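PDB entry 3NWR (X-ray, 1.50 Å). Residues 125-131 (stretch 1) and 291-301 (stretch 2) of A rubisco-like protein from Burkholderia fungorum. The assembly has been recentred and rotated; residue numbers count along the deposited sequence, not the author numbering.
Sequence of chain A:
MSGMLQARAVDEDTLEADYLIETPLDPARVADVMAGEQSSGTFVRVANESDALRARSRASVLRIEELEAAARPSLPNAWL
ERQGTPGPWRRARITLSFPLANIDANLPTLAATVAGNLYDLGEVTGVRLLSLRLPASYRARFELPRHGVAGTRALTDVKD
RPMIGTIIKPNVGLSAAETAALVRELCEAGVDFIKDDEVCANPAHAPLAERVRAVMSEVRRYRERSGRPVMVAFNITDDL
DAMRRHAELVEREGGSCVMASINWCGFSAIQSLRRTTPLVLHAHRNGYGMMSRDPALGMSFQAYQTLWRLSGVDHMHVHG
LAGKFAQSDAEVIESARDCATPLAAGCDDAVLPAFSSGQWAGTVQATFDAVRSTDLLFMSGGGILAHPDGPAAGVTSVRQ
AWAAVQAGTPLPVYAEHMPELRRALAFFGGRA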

# COMPACT_ATOMS: atom_id res chain seq x y z
N THR A 125 4.56 -8.14 18.80
CA THR A 125 3.92 -6.89 19.18
C THR A 125 4.61 -5.72 18.48
O THR A 125 4.37 -4.55 18.80
CB THR A 125 3.94 -6.69 20.72
OG1 THR A 125 5.28 -6.82 21.22
CG2 THR A 125 3.05 -7.74 21.37
N GLY A 126 5.46 -6.05 17.51
CA GLY A 126 6.14 -5.07 16.68
C GLY A 126 6.89 -5.79 15.57
O GLY A 126 7.52 -6.82 15.81
N VAL A 127 6.80 -5.26 14.35
CA VAL A 127 7.59 -5.77 13.23
C VAL A 127 7.72 -4.66 12.20
O VAL A 127 6.71 -4.12 11.72
CB VAL A 127 6.95 -7.00 12.52
CG1 VAL A 127 7.73 -7.34 11.27
CG2 VAL A 127 6.92 -8.20 13.44
N ARG A 128 8.96 -4.33 11.88
CA ARG A 128 9.25 -3.33 10.86
C ARG A 128 10.36 -3.81 9.95
O ARG A 128 11.41 -4.25 10.41
CB ARG A 128 9.65 -2.01 11.50
CG ARG A 128 9.87 -0.86 10.51
CD ARG A 128 10.20 0.38 11.30
NE ARG A 128 10.54 1.55 10.50
CZ ARG A 128 9.77 2.62 10.38
NH1 ARG A 128 8.57 2.66 10.96
NH2 ARG A 128 10.20 3.65 9.68
N LEU A 129 10.12 -3.73 8.65
CA LEU A 129 11.14 -4.03 7.66
C LEU A 129 12.04 -2.81 7.53
O LEU A 129 11.58 -1.74 7.15
CB LEU A 129 10.49 -4.34 6.32
CG LEU A 129 11.44 -4.50 5.14
CD1 LEU A 129 12.42 -5.64 5.34
CD2 LEU A 129 10.64 -4.68 3.83
N LEU A 130 13.31 -2.97 7.86
CA LEU A 130 14.26 -1.85 7.88
C LEU A 130 14.99 -1.64 6.55
O LEU A 130 15.15 -0.51 6.10
CB LEU A 130 15.32 -2.07 8.96
CG LEU A 130 14.78 -2.38 10.36
CD1 LEU A 130 15.95 -2.70 11.31
CD2 LEU A 130 13.96 -1.21 10.88
N SER A 131 15.45 -2.72 5.94
CA SER A 131 16.30 -2.59 4.78
C SER A 131 16.35 -3.88 3.96
O SER A 131 15.99 -4.95 4.46
CB SER A 131 17.72 -2.18 5.20
OG SER A 131 18.26 -3.14 6.08
N MET A 291 2.53 3.75 6.42
CA MET A 291 3.42 2.60 6.38
C MET A 291 4.65 2.75 7.26
O MET A 291 5.48 1.84 7.31
CB MET A 291 3.87 2.33 4.94
CG MET A 291 2.71 2.18 3.99
SD MET A 291 3.23 2.10 2.27
CE MET A 291 4.43 0.77 2.31
N SER A 292 4.78 3.88 7.97
CA SER A 292 6.06 4.19 8.61
C SER A 292 6.07 5.04 9.88
O SER A 292 7.11 5.09 10.55
CB SER A 292 7.01 4.83 7.58
OG SER A 292 6.50 6.09 7.15
N ARG A 293 4.98 5.74 10.21
CA ARG A 293 5.00 6.69 11.35
C ARG A 293 5.25 6.01 12.68
O ARG A 293 5.81 6.62 13.58
CB ARG A 293 3.69 7.49 11.49
CG ARG A 293 3.39 8.55 10.44
CD ARG A 293 3.84 9.99 10.76
NE ARG A 293 3.79 10.45 12.16
CZ ARG A 293 2.95 11.37 12.64
NH1 ARG A 293 2.02 11.93 11.86
NH2 ARG A 293 3.05 11.75 13.90
N ASP A 294 4.81 4.76 12.83
CA ASP A 294 5.03 4.02 14.08
C ASP A 294 6.35 3.27 13.97
O ASP A 294 6.48 2.37 13.13
CB ASP A 294 3.86 3.06 14.32
CG ASP A 294 4.01 2.26 15.60
OD1 ASP A 294 5.14 2.14 16.11
OD2 ASP A 294 2.97 1.74 16.07
N PRO A 295 7.35 3.63 14.79
CA PRO A 295 8.67 3.02 14.66
C PRO A 295 8.67 1.50 14.87
O PRO A 295 9.63 0.84 14.46
CB PRO A 295 9.50 3.71 15.76
CG PRO A 295 8.50 4.27 16.70
CD PRO A 295 7.32 4.65 15.85
N ALA A 296 7.62 0.95 15.47
CA ALA A 296 7.55 -0.48 15.71
C ALA A 296 6.88 -1.24 14.58
O ALA A 296 6.72 -2.45 14.65
CB ALA A 296 6.82 -0.77 17.02
N LEU A 297 6.48 -0.52 13.53
CA LEU A 297 5.65 -1.13 12.49
C LEU A 297 6.02 -0.65 11.11
O LEU A 297 6.49 0.46 10.94
CB LEU A 297 4.18 -0.80 12.76
CG LEU A 297 3.09 -1.45 11.90
CD1 LEU A 297 3.12 -2.97 12.07
CD2 LEU A 297 1.71 -0.89 12.27
N GLY A 298 5.79 -1.51 10.11
CA GLY A 298 5.80 -1.06 8.73
C GLY A 298 7.13 -1.18 8.01
O GLY A 298 7.76 -2.23 8.04
N MET A 299 7.56 -0.09 7.37
CA MET A 299 8.70 -0.16 6.47
C MET A 299 9.52 1.12 6.56
O MET A 299 9.00 2.21 6.34
CB MET A 299 8.20 -0.36 5.04
CG MET A 299 9.21 -0.95 4.11
SD MET A 299 8.47 -1.20 2.47
CE MET A 299 7.09 -2.28 2.80
N SER A 300 10.80 0.98 6.89
CA SER A 300 11.72 2.12 6.81
C SER A 300 11.99 2.48 5.35
O SER A 300 11.78 1.66 4.44
CB SER A 300 13.05 1.81 7.51
OG SER A 300 12.83 1.47 8.86
N PHE A 301 12.47 3.69 5.13
CA PHE A 301 12.58 4.18 3.76
C PHE A 301 13.56 3.37 2.91
O PHE A 301 13.32 3.15 1.74
CB PHE A 301 12.95 5.67 3.73
CG PHE A 301 12.89 6.30 2.36
CD1 PHE A 301 11.68 6.73 1.83
CD2 PHE A 301 14.04 6.47 1.62
CE1 PHE A 301 11.63 7.33 0.55
CE2 PHE A 301 14.00 7.05 0.36
CZ PHE A 301 12.79 7.49 -0.17
O HOH W 1 9.66 6.55 10.15

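Residues 126–131 form a strand that pairs in parallel with the chain around 297–299, more than 160 residues further along the sequence, and the two stretches bury 550 Å² between them. The backbone ladder tightens as it proceeds. At its start, V127 N donates to A296 O at 2.8 Å, but the N-H...O angle of 122° makes this a weak bond, and G298 N reaches V127 O at 3.2 Å in a second weak one. Further on the geometry improves: L129 N donates to G298 O (2.9 Å, 156°) and S300 N to L129 O (2.8 Å, 160°). V127 and L129 therefore each use both their amide and their carbonyl across the ladder, as expected for alternate residues of a parallel strand. The same carbonyls also receive CA-H...O contacts, from L297 CA to V127 O (3.3 Å) and from M299 CA to L129 O (3.4 Å), while R128 CA approaches G298 O at 3.4 Å.

R128 dominates the side-chain contact. Its first three chi angles are all t, so the chain extends across the second stretch and delivers the guanidinium to a group of oxygens. NE donates to S300 OG (2.8 Å, 170°) and NH1 to S292 O (2.9 Å, 172°), both nearly linear because these acceptors lie at the guanidinium edge, near its plane. NH1 also makes a weak bond to L297 O (3.0 Å, 126°), and D294 O lies 3.0 Å from NH1. NH2 donates to water 1 at 3.0 Å; water 1 also lies 3.0 Å from S292 O, placed to donate to it, though it has more acceptors in reach than protons, so this carbonyl is bonded directly by NH1 and is also within reach of the water bound to NH2. M299 O sits over one face of the guanidinium, 3.8 Å from NH2.

The second stretch also satisfies several of its polar atoms internally. A type I turn from D294 to L297 is closed by L297 N to D294 O (2.9 Å), and D294 OD1 accepts from A296 N (2.8 Å), satisfying an amide within the turn. M299 N donates to M291 O at 2.8 Å, turned away from stretch 1, where the corner at G298 redirects the chain. With phi/psi of 93/-130, G298 has no room for a CB, which would fall 2.0 Å from M291 O.

V127, L129, L297 and M299 share the sheet face opposite R128; there L129 CD2 packs against M299 CG at 4.0 Å, an apolar complement to the polar network around the arginine.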